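Local coordinates for flagellar biosynthesis protein flhA (Bacillus subtilis, PDB 3MIX), which takes part in exporting flagellar proteins through the flagellar type III secretion system, this chain being the cytosolic domain of a membrane protein, at residues 72-75 against 76-80; 193-196 against 197-201; 204-207 against 208-211; 260-263 against 264-267. All coordinates share one frame; numbering follows the deposited sequence.

Contact 1 of 4, residues 72-75 against 76-80; sequences RIVM and IRRQL
Gln79 N donates to Met75 O over 2.9 Å, the straightest (174°) of four successive i to i+4 bonds that join 72-75 to 76-80 as consecutive turns of the alpha-helix 69-84. Arg77 N to Ile73 O, Arg78 N to Val74 O and Ile76 N to Arg72 O make up the other three. Two arginines next to each other in sequence use their charged ends differently. Arg77 leaves the backbone with CG anti to N (chi1 173°), bends at chi3 and passes Ile73, whose CG2 lies 4.2 Å from Arg77 NH1; its guanidinium is held beyond the helix, with NE bonded to Ile88 O and a weak bond from NH2 to Pro89 O. Arg78 turns back along its own helix instead. With CG beside the backbone N, the chain starts close to the carbonyl of Val74, bends at chi3 and lies alongside the valine, so that Val74 CG1 sits over one face of the guanidinium, 3.4 Å from Arg78 NH1. The bent Met75 chain crosses this arginine at an angle, bringing SD to 3.6 Å from Arg78 NH2. Away from this exposed side, the buried Ile76 packs on Thr179 of helix 170-189, where Arg72 touches Ala171 and Ser172. Ile76 CG1 lies 3.2 Å from Arg72 O, with CD1 reaching on past the same oxygen at 3.6 Å.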
loop_
_atom_site.group_PDB
_atom_site.type_symbol
_atom_site.label_atom_id
_atom_site.label_comp_id
_atom_site.label_asym_id
_atom_site.label_seq_id
_atom_site.Cartn_x
_atom_site.Cartn_y
_atom_site.Cartn_z
ATOM N N ARG A 72 1.640 -21.035 -4.824
ATOM C CA ARG A 72 1.391 -20.088 -3.734
ATOM C C ARG A 72 1.347 -18.618 -4.200
ATOM O O ARG A 72 0.576 -17.822 -3.678
ATOM C CB ARG A 72 2.372 -20.285 -2.586
ATOM C CG ARG A 72 2.124 -21.604 -1.862
ATOM C CD ARG A 72 3.007 -21.807 -0.629
ATOM N NE ARG A 72 2.356 -22.741 0.298
ATOM C CZ ARG A 72 1.248 -22.454 0.981
ATOM N NH1 ARG A 72 0.676 -21.261 0.852
ATOM N NH2 ARG A 72 0.708 -23.354 1.782
ATOM N N ILE A 73 2.168 -18.285 -5.195
ATOM C CA ILE A 73 2.203 -16.941 -5.733
ATOM C C ILE A 73 0.908 -16.624 -6.494
ATOM O O ILE A 73 0.356 -15.528 -6.365
ATOM C CB ILE A 73 3.478 -16.712 -6.577
ATOM C CG1 ILE A 73 4.677 -16.633 -5.629
ATOM C CG2 ILE A 73 3.352 -15.440 -7.397
ATOM C CD1 ILE A 73 6.017 -16.688 -6.298
ATOM N N VAL A 74 0.428 -17.612 -7.247
ATOM C CA VAL A 74 -0.853 -17.539 -7.944
ATOM C C VAL A 74 -2.011 -17.208 -6.986
ATOM O O VAL A 74 -2.826 -16.321 -7.250
ATOM C CB VAL A 74 -1.113 -18.844 -8.740
ATOM C CG1 VAL A 74 -2.572 -18.956 -9.176
ATOM C CG2 VAL A 74 -0.161 -18.913 -9.958
ATOM N N MET A 75 -2.053 -17.914 -5.866
ATOM C CA MET A 75 -3.002 -17.645 -4.789
ATOM C C MET A 75 -2.932 -16.210 -4.294
ATOM O O MET A 75 -3.956 -15.549 -4.130
ATOM C CB MET A 75 -2.694 -18.560 -3.610
ATOM C CG MET A 75 -3.591 -19.738 -3.472
ATOM S SD MET A 75 -4.415 -20.278 -4.987
ATOM C CE MET A 75 -6.105 -20.164 -4.413
ATOM N N ILE A 76 -1.717 -15.756 -4.007
ATOM C CA ILE A 76 -1.507 -14.391 -3.550
ATOM C C ILE A 76 -2.070 -13.392 -4.565
ATOM O O ILE A 76 -2.810 -12.479 -4.194
ATOM C CB ILE A 76 -0.009 -14.144 -3.243
ATOM C CG1 ILE A 76 0.423 -15.058 -2.069
ATOM C CG2 ILE A 76 0.247 -12.657 -2.975
ATOM C CD1 ILE A 76 1.913 -15.054 -1.812
ATOM N N ARG A 77 -1.748 -13.595 -5.841
ATOM C CA ARG A 77 -2.183 -12.691 -6.903
ATOM C C ARG A 77 -3.717 -12.635 -6.962
ATOM O O ARG A 77 -4.303 -11.558 -7.148
ATOM C CB ARG A 77 -1.588 -13.112 -8.249
ATOM C CG ARG A 77 -2.113 -12.319 -9.455
ATOM C CD ARG A 77 -1.498 -12.720 -10.782
ATOM N NE ARG A 77 -0.082 -12.370 -10.829
ATOM C CZ ARG A 77 0.909 -13.259 -10.669
ATOM N NH1 ARG A 77 0.619 -14.543 -10.503
ATOM N NH2 ARG A 77 2.183 -12.876 -10.693
ATOM N N ARG A 78 -4.363 -13.790 -6.764
ATOM C CA ARG A 78 -5.828 -13.846 -6.738
ATOM C C ARG A 78 -6.406 -13.151 -5.512
ATOM O O ARG A 78 -7.298 -12.322 -5.642
ATOM C CB ARG A 78 -6.337 -15.283 -6.928
ATOM C CG ARG A 78 -5.593 -15.951 -8.100
ATOM C CD ARG A 78 -6.354 -17.014 -8.884
ATOM N NE ARG A 78 -6.618 -18.219 -8.121
ATOM C CZ ARG A 78 -6.387 -19.459 -8.550
ATOM N NH1 ARG A 78 -5.861 -19.699 -9.752
ATOM N NH2 ARG A 78 -6.696 -20.477 -7.768
ATOM N N GLN A 79 -5.888 -13.454 -4.332
ATOM C CA GLN A 79 -6.352 -12.796 -3.108
ATOM C C GLN A 79 -6.260 -11.274 -3.166
ATOM O O GLN A 79 -7.212 -10.563 -2.840
ATOM C CB GLN A 79 -5.559 -13.293 -1.893
ATOM C CG GLN A 79 -5.978 -12.644 -0.556
ATOM C CD GLN A 79 -4.879 -12.693 0.528
ATOM O OE1 GLN A 79 -4.742 -11.758 1.342
ATOM N NE2 GLN A 79 -4.093 -13.778 0.537
ATOM N N LEU A 80 -5.092 -10.780 -3.565
ATOM C CA LEU A 80 -4.805 -9.362 -3.500
ATOM C C LEU A 80 -5.522 -8.593 -4.584
ATOM O O LEU A 80 -5.831 -7.434 -4.389
ATOM C CB LEU A 80 -3.300 -9.129 -3.593
ATOM C CG LEU A 80 -2.560 -9.600 -2.344
ATOM C CD1 LEU A 80 -1.115 -9.211 -2.511
ATOM C CD2 LEU A 80 -3.168 -8.971 -1.101
#

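Contact 2 of 4, residues 193-196 against 197-201; sequences QETK and QLIDH
Lys196 O accepts from Asp200 N over 2.8 Å, the shortest of four i to i+4 backbone bonds across this stretch. The Asp200 side chain folds back over the same turn, CG beside the backbone N (chi1 -68°); its carboxylate and the Lys196 carbonyl oxygen are both acceptors and form no bond. Nor does its charge meet the Lys196 ammonium directly, since Lys196 NZ and Asp200 OD2 stay 5.0 Å apart. A water spans the gap, accepting from Lys196 NZ at 2.7 Å and donating to Asp200 OD1 at 3.1 Å; bends at chi3 and chi4 curl the lysine toward it. All of this lies on the exposed flank of the amphipathic alpha-helix 192-205. Glu194 O, which takes the N-H of Leu198, also has a weak bond from a second water that donates to Gln197 OE1 at 3.0 Å. On the buried flank, Thr195 and Ile199 lean across each other, Thr195 CG2 meeting Ile199 CD1 at 4.0 Å, and both rest on Ile223 of helix 220-232. The threonine turns its methyl group to the isoleucine while OG1, beside the backbone N, bonds Gly191 O one turn back. Ile199 CG1 passes 3.2 Å from Thr195 O.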
loop_
_atom_site.group_PDB
_atom_site.type_symbol
_atom_site.label_atom_id
_atom_site.label_comp_id
_atom_site.label_asym_id
_atom_site.label_seq_id
_atom_site.Cartn_x
_atom_site.Cartn_y
_atom_site.Cartn_z
ATOM N N GLN A 193 1.665 -0.151 -16.548
ATOM C CA GLN A 193 1.150 -1.390 -17.099
ATOM C C GLN A 193 -0.133 -1.836 -16.370
ATOM O O GLN A 193 -1.119 -2.188 -17.013
ATOM C CB GLN A 193 2.250 -2.492 -17.093
ATOM C CG GLN A 193 3.353 -2.251 -18.199
ATOM C CD GLN A 193 4.346 -3.416 -18.397
ATOM O OE1 GLN A 193 4.507 -4.276 -17.529
ATOM N NE2 GLN A 193 4.985 -3.454 -19.561
ATOM N N GLU A 194 -0.120 -1.823 -15.037
ATOM C CA GLU A 194 -1.290 -2.244 -14.251
ATOM C C GLU A 194 -2.430 -1.230 -14.399
ATOM O O GLU A 194 -3.591 -1.602 -14.506
ATOM C CB GLU A 194 -0.919 -2.374 -12.773
ATOM C CG GLU A 194 0.020 -3.540 -12.448
ATOM C CD GLU A 194 1.487 -3.275 -12.840
ATOM O OE1 GLU A 194 1.907 -2.123 -13.196
ATOM O OE2 GLU A 194 2.237 -4.258 -12.781
ATOM N N THR A 195 -2.100 0.051 -14.434
ATOM C CA THR A 195 -3.121 1.072 -14.639
ATOM C C THR A 195 -3.834 0.877 -15.971
ATOM O O THR A 195 -5.080 0.892 -16.028
ATOM C CB THR A 195 -2.497 2.452 -14.501
ATOM O OG1 THR A 195 -1.913 2.511 -13.205
ATOM C CG2 THR A 195 -3.546 3.567 -14.652
ATOM N N LYS A 196 -3.057 0.647 -17.029
ATOM C CA LYS A 196 -3.634 0.389 -18.345
ATOM C C LYS A 196 -4.502 -0.861 -18.405
ATOM O O LYS A 196 -5.527 -0.893 -19.092
ATOM C CB LYS A 196 -2.548 0.302 -19.416
ATOM C CG LYS A 196 -1.939 1.685 -19.757
ATOM C CD LYS A 196 -0.685 1.549 -20.625
ATOM C CE LYS A 196 -1.030 0.981 -22.018
ATOM N NZ LYS A 196 -2.195 1.749 -22.643
ATOM N N GLN A 197 -4.075 -1.901 -17.711
ATOM C CA GLN A 197 -4.846 -3.122 -17.666
ATOM C C GLN A 197 -6.242 -2.835 -17.055
ATOM O O GLN A 197 -7.261 -3.283 -17.587
ATOM C CB GLN A 197 -4.046 -4.176 -16.897
ATOM C CG GLN A 197 -4.803 -5.400 -16.465
ATOM C CD GLN A 197 -3.888 -6.425 -15.773
ATOM O OE1 GLN A 197 -3.058 -6.074 -14.918
ATOM N NE2 GLN A 197 -4.019 -7.695 -16.165
ATOM N N LEU A 198 -6.269 -2.058 -15.973
ATOM C CA LEU A 198 -7.526 -1.698 -15.288
ATOM C C LEU A 198 -8.425 -0.804 -16.139
ATOM O O LEU A 198 -9.633 -1.006 -16.192
ATOM C CB LEU A 198 -7.222 -1.039 -13.943
ATOM C CG LEU A 198 -6.576 -2.026 -12.955
ATOM C CD1 LEU A 198 -6.269 -1.338 -11.682
ATOM C CD2 LEU A 198 -7.518 -3.256 -12.680
ATOM N N ILE A 199 -7.810 0.161 -16.826
ATOM C CA ILE A 199 -8.517 1.067 -17.708
ATOM C C ILE A 199 -9.105 0.296 -18.872
ATOM O O ILE A 199 -10.269 0.497 -19.201
ATOM C CB ILE A 199 -7.581 2.185 -18.253
ATOM C CG1 ILE A 199 -7.112 3.123 -17.127
ATOM C CG2 ILE A 199 -8.239 2.966 -19.439
ATOM C CD1 ILE A 199 -6.084 4.143 -17.638
ATOM N N ASP A 200 -8.312 -0.586 -19.484
ATOM C CA ASP A 200 -8.789 -1.383 -20.621
ATOM C C ASP A 200 -9.932 -2.304 -20.194
ATOM O O ASP A 200 -10.891 -2.461 -20.924
ATOM C CB ASP A 200 -7.670 -2.224 -21.262
ATOM C CG ASP A 200 -6.605 -1.382 -21.968
ATOM O OD1 ASP A 200 -6.823 -0.193 -22.276
ATOM O OD2 ASP A 200 -5.512 -1.932 -22.220
ATOM N N HIS A 201 -9.816 -2.904 -19.012
ATOM C CA HIS A 201 -10.863 -3.747 -18.424
ATOM C C HIS A 201 -12.146 -2.927 -18.204
ATOM O O HIS A 201 -13.236 -3.367 -18.559
ATOM C CB HIS A 201 -10.344 -4.349 -17.103
ATOM C CG HIS A 201 -11.268 -5.339 -16.464
ATOM N ND1 HIS A 201 -11.621 -6.533 -17.065
ATOM C CD2 HIS A 201 -11.894 -5.323 -15.260
ATOM C CE1 HIS A 201 -12.434 -7.204 -16.265
ATOM N NE2 HIS A 201 -12.612 -6.493 -15.162
HETATM O O HOH W 1 -3.940 -4.324 -12.621
HETATM O O HOH W 2 -4.699 1.975 -21.728
#

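Contact 3 of 4, residues 204-207 against 208-211; sequences ESYP and VLVE
Tyr206 and Val210 are joined by a backbone hydrogen bond, Val210 N to Tyr206 O at 3.0 Å, with an N-H...O angle of 167°. The next one, Glu211 N to Pro207 O, has the same length but is more bent, at 153°. Together they close the first turn of helix 207-213, which comes soon after helix 192-205 in the chain. Tyr206 is the N-cap residue right before this helix, and its own backbone is non-helical, with psi at 58°. Pro207 comes next as the first helical residue, a place where a proline fits well because its missing N-H is not required by the helix.

The apolar contacts gather round the cap. Tyr206 and Leu209 run side by side in the same direction, Tyr206 CB meeting Leu209 CB at 3.9 Å. With CG anti to its backbone N, Leu209 brings CD2 alongside the tyrosine, 4.1 Å from Tyr206 CB. The same Leu209 CD2 lies 4.2 Å from Tyr206 CD2, at the near end of the ring. Both side chains lie against helix 240-250, the tyrosine on Val241 and the leucine on Phe244 and Glu245. The buried Val210 turns to helix 192-205, touching Ile199, Leu202 and Lys203, while its CG2 lies 3.3 Å from Tyr206 O.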
loop_
_atom_site.group_PDB
_atom_site.type_symbol
_atom_site.label_atom_id
_atom_site.label_comp_id
_atom_site.label_asym_id
_atom_site.label_seq_id
_atom_site.Cartn_x
_atom_site.Cartn_y
_atom_site.Cartn_z
ATOM N N GLU A 204 -14.173 -2.111 -21.457
ATOM C CA GLU A 204 -15.067 -3.156 -22.018
ATOM C C GLU A 204 -16.537 -2.940 -21.661
ATOM O O GLU A 204 -17.411 -3.205 -22.472
ATOM C CB GLU A 204 -14.616 -4.571 -21.593
ATOM C CG GLU A 204 -13.244 -4.988 -22.162
ATOM C CD GLU A 204 -12.716 -6.314 -21.591
ATOM O OE1 GLU A 204 -13.525 -7.143 -21.089
ATOM O OE2 GLU A 204 -11.478 -6.525 -21.645
ATOM N N SER A 205 -16.801 -2.441 -20.454
ATOM C CA SER A 205 -18.170 -2.229 -19.989
ATOM C C SER A 205 -18.548 -0.748 -19.917
ATOM O O SER A 205 -19.740 -0.382 -20.073
ATOM C CB SER A 205 -18.438 -2.999 -18.667
ATOM O OG SER A 205 -17.206 -3.296 -17.939
ATOM N N TYR A 206 -17.535 0.112 -19.740
ATOM C CA TYR A 206 -17.744 1.555 -19.621
ATOM C C TYR A 206 -16.887 2.429 -20.574
ATOM O O TYR A 206 -16.154 3.318 -20.121
ATOM C CB TYR A 206 -17.528 1.987 -18.169
ATOM C CG TYR A 206 -18.468 1.327 -17.149
ATOM C CD1 TYR A 206 -18.217 0.040 -16.658
ATOM C CD2 TYR A 206 -19.602 2.007 -16.679
ATOM C CE1 TYR A 206 -19.068 -0.543 -15.722
ATOM C CE2 TYR A 206 -20.448 1.443 -15.760
ATOM C CZ TYR A 206 -20.191 0.170 -15.280
ATOM O OH TYR A 206 -21.042 -0.389 -14.350
ATOM N N PRO A 207 -17.006 2.213 -21.899
ATOM C CA PRO A 207 -16.147 2.978 -22.815
ATOM C C PRO A 207 -16.442 4.491 -22.828
ATOM O O PRO A 207 -15.531 5.293 -23.014
ATOM C CB PRO A 207 -16.454 2.351 -24.188
ATOM C CG PRO A 207 -17.907 1.896 -24.079
ATOM C CD PRO A 207 -18.007 1.397 -22.625
ATOM N N VAL A 208 -17.698 4.885 -22.629
ATOM C CA VAL A 208 -18.063 6.301 -22.653
ATOM C C VAL A 208 -17.455 6.996 -21.442
ATOM O O VAL A 208 -16.874 8.097 -21.545
ATOM C CB VAL A 208 -19.623 6.494 -22.730
ATOM C CG1 VAL A 208 -20.067 7.878 -22.233
ATOM C CG2 VAL A 208 -20.135 6.244 -24.162
ATOM N N LEU A 209 -17.567 6.329 -20.294
ATOM C CA LEU A 209 -17.023 6.838 -19.073
ATOM C C LEU A 209 -15.487 6.989 -19.172
ATOM O O LEU A 209 -14.922 8.025 -18.800
ATOM C CB LEU A 209 -17.421 5.902 -17.915
ATOM C CG LEU A 209 -16.754 6.198 -16.574
ATOM C CD1 LEU A 209 -17.147 7.593 -16.072
ATOM C CD2 LEU A 209 -17.066 5.108 -15.531
ATOM N N VAL A 210 -14.821 5.948 -19.661
ATOM C CA VAL A 210 -13.378 5.978 -19.797
ATOM C C VAL A 210 -12.924 7.112 -20.728
ATOM O O VAL A 210 -11.976 7.843 -20.425
ATOM C CB VAL A 210 -12.844 4.601 -20.286
ATOM C CG1 VAL A 210 -11.384 4.696 -20.736
ATOM C CG2 VAL A 210 -12.980 3.564 -19.159
ATOM N N GLU A 211 -13.622 7.249 -21.855
ATOM C CA GLU A 211 -13.267 8.203 -22.892
ATOM C C GLU A 211 -13.443 9.614 -22.393
ATOM O O GLU A 211 -12.758 10.520 -22.848
ATOM C CB GLU A 211 -14.149 7.991 -24.119
ATOM C CG GLU A 211 -13.404 8.048 -25.437
ATOM C CD GLU A 211 -13.086 9.463 -25.894
ATOM O OE1 GLU A 211 -13.911 10.378 -25.646
ATOM O OE2 GLU A 211 -12.011 9.658 -26.513
#

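Contact 4 of 4, residues 260-263 against 264-267; sequences LTEY and TRQA
Leu260 O is gripped twice by Thr264, by the backbone N at 3.0 Å and by the hydroxyl OG1, which donates at 2.8 Å. The two donors reach the oxygen from opposite faces of the carbonyl plane. Thr264 can do this because OG1 stands beside its own N (chi1 -58°), facing back along the chain; the buried hydroxyl is thus satisfied within the helix. Arg265 N to Thr261 O is almost straight at 175°, and Gln266 N and Ala267 N give theirs to Glu262 O and Tyr263 O. These i to i+4 bonds complete the last turns of alpha-helix 257-267, packed against helices 220-232 and 240-250. Glu262 and Arg265 lie side by side, yet Glu262 OE1 and Arg265 NE, at 4.4 Å, are too far apart for a salt bridge. Each side chain finds its partner elsewhere: Glu262 OE2 pairs with Arg346 and Arg265 NH2 with Glu367, and Glu262 OE1 and Arg265 NE also have hydrogen-bond partners outside 260-267. The two side chains meet where Glu262 OE2 lies 3.9 Å from Arg265 CD. Tyr263, its CG beside the backbone N, carries its ring to stack with that of Tyr250.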
loop_
_atom_site.group_PDB
_atom_site.type_symbol
_atom_site.label_atom_id
_atom_site.label_comp_id
_atom_site.label_asym_id
_atom_site.label_seq_id
_atom_site.Cartn_x
_atom_site.Cartn_y
_atom_site.Cartn_z
ATOM N N LEU A 260 -7.635 15.193 -6.657
ATOM C CA LEU A 260 -8.468 14.166 -7.250
ATOM C C LEU A 260 -8.650 12.999 -6.299
ATOM O O LEU A 260 -9.736 12.395 -6.272
ATOM C CB LEU A 260 -7.947 13.701 -8.622
ATOM C CG LEU A 260 -8.109 14.759 -9.747
ATOM C CD1 LEU A 260 -7.371 14.314 -11.015
ATOM C CD2 LEU A 260 -9.567 15.095 -10.065
ATOM N N THR A 261 -7.619 12.700 -5.496
ATOM C CA THR A 261 -7.754 11.602 -4.576
ATOM C C THR A 261 -8.596 11.906 -3.341
ATOM O O THR A 261 -9.331 11.020 -2.888
ATOM C CB THR A 261 -6.470 10.664 -4.367
ATOM O OG1 THR A 261 -6.092 10.556 -2.985
ATOM C CG2 THR A 261 -5.345 10.930 -5.298
ATOM N N GLU A 262 -8.585 13.157 -2.865
ATOM C CA GLU A 262 -9.511 13.566 -1.796
ATOM C C GLU A 262 -10.980 13.386 -2.240
ATOM O O GLU A 262 -11.780 12.812 -1.523
ATOM C CB GLU A 262 -9.230 14.999 -1.276
ATOM C CG GLU A 262 -7.892 15.170 -0.505
ATOM C CD GLU A 262 -7.593 14.025 0.501
ATOM O OE1 GLU A 262 -8.234 13.969 1.578
ATOM O OE2 GLU A 262 -6.680 13.200 0.235
ATOM N N TYR A 263 -11.314 13.828 -3.445
ATOM C CA TYR A 263 -12.669 13.650 -3.984
ATOM C C TYR A 263 -13.023 12.196 -4.173
ATOM O O TYR A 263 -14.161 11.797 -3.947
ATOM C CB TYR A 263 -12.846 14.374 -5.321
ATOM C CG TYR A 263 -12.495 15.822 -5.281
ATOM C CD1 TYR A 263 -12.955 16.641 -4.260
ATOM C CD2 TYR A 263 -11.729 16.391 -6.294
ATOM C CE1 TYR A 263 -12.627 18.005 -4.227
ATOM C CE2 TYR A 263 -11.376 17.739 -6.267
ATOM C CZ TYR A 263 -11.837 18.535 -5.240
ATOM O OH TYR A 263 -11.501 19.877 -5.232
ATOM N N THR A 264 -12.049 11.405 -4.612
ATOM C CA THR A 264 -12.285 9.974 -4.823
ATOM C C THR A 264 -12.515 9.260 -3.487
ATOM O O THR A 264 -13.466 8.489 -3.356
ATOM C CB THR A 264 -11.143 9.333 -5.643
ATOM O OG1 THR A 264 -11.027 10.009 -6.913
ATOM C CG2 THR A 264 -11.411 7.876 -5.891
ATOM N N ARG A 265 -11.653 9.505 -2.504
ATOM C CA ARG A 265 -11.857 8.949 -1.158
ATOM C C ARG A 265 -13.281 9.273 -0.636
ATOM O O ARG A 265 -13.991 8.382 -0.168
ATOM C CB ARG A 265 -10.797 9.484 -0.188
ATOM C CG ARG A 265 -9.348 8.975 -0.448
ATOM C CD ARG A 265 -8.358 9.703 0.496
ATOM N NE ARG A 265 -8.748 9.569 1.908
ATOM C CZ ARG A 265 -8.425 8.531 2.672
ATOM N NH1 ARG A 265 -7.666 7.545 2.192
ATOM N NH2 ARG A 265 -8.843 8.479 3.926
ATOM N N GLN A 266 -13.715 10.526 -0.762
ATOM C CA GLN A 266 -15.082 10.914 -0.359
ATOM C C GLN A 266 -16.137 10.110 -1.123
ATOM O O GLN A 266 -17.087 9.565 -0.526
ATOM C CB GLN A 266 -15.306 12.417 -0.550
ATOM C CG GLN A 266 -16.632 12.932 0.036
ATOM C CD GLN A 266 -16.932 14.391 -0.330
ATOM O OE1 GLN A 266 -18.096 14.806 -0.353
ATOM N NE2 GLN A 266 -15.890 15.168 -0.615
ATOM N N ALA A 267 -15.965 9.990 -2.437
ATOM C CA ALA A 267 -16.911 9.205 -3.240
ATOM C C ALA A 267 -16.975 7.748 -2.799
ATOM O O ALA A 267 -17.994 7.072 -3.008
ATOM C CB ALA A 267 -16.589 9.307 -4.726
#

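All four contacts are local: three are turn upon turn of helix, and contact 3 is a helix start. Contacts 1, 2 and 4 are partly buried, each within a single helix; contact 3 lies at the surface. Contacts 2 and 3 share helix 192-205 and touch, Ile199 CG2 against Val210 CG1 at 3.8 Å, whereas contact 1 stands about 28 Å, centre to centre, from contacts 3 and 4. Helix 240-250 receives side chains from contacts 2, 3 and 4. Contact 3 relies on backbone bonds and apolar touch. Charge differs elsewhere: in contact 1 one arginine lies against apolar neighbours and another bonds backbone carbonyls, contact 2 has a water-bridged pair, and contact 4 sends its charges to partners outside its segments.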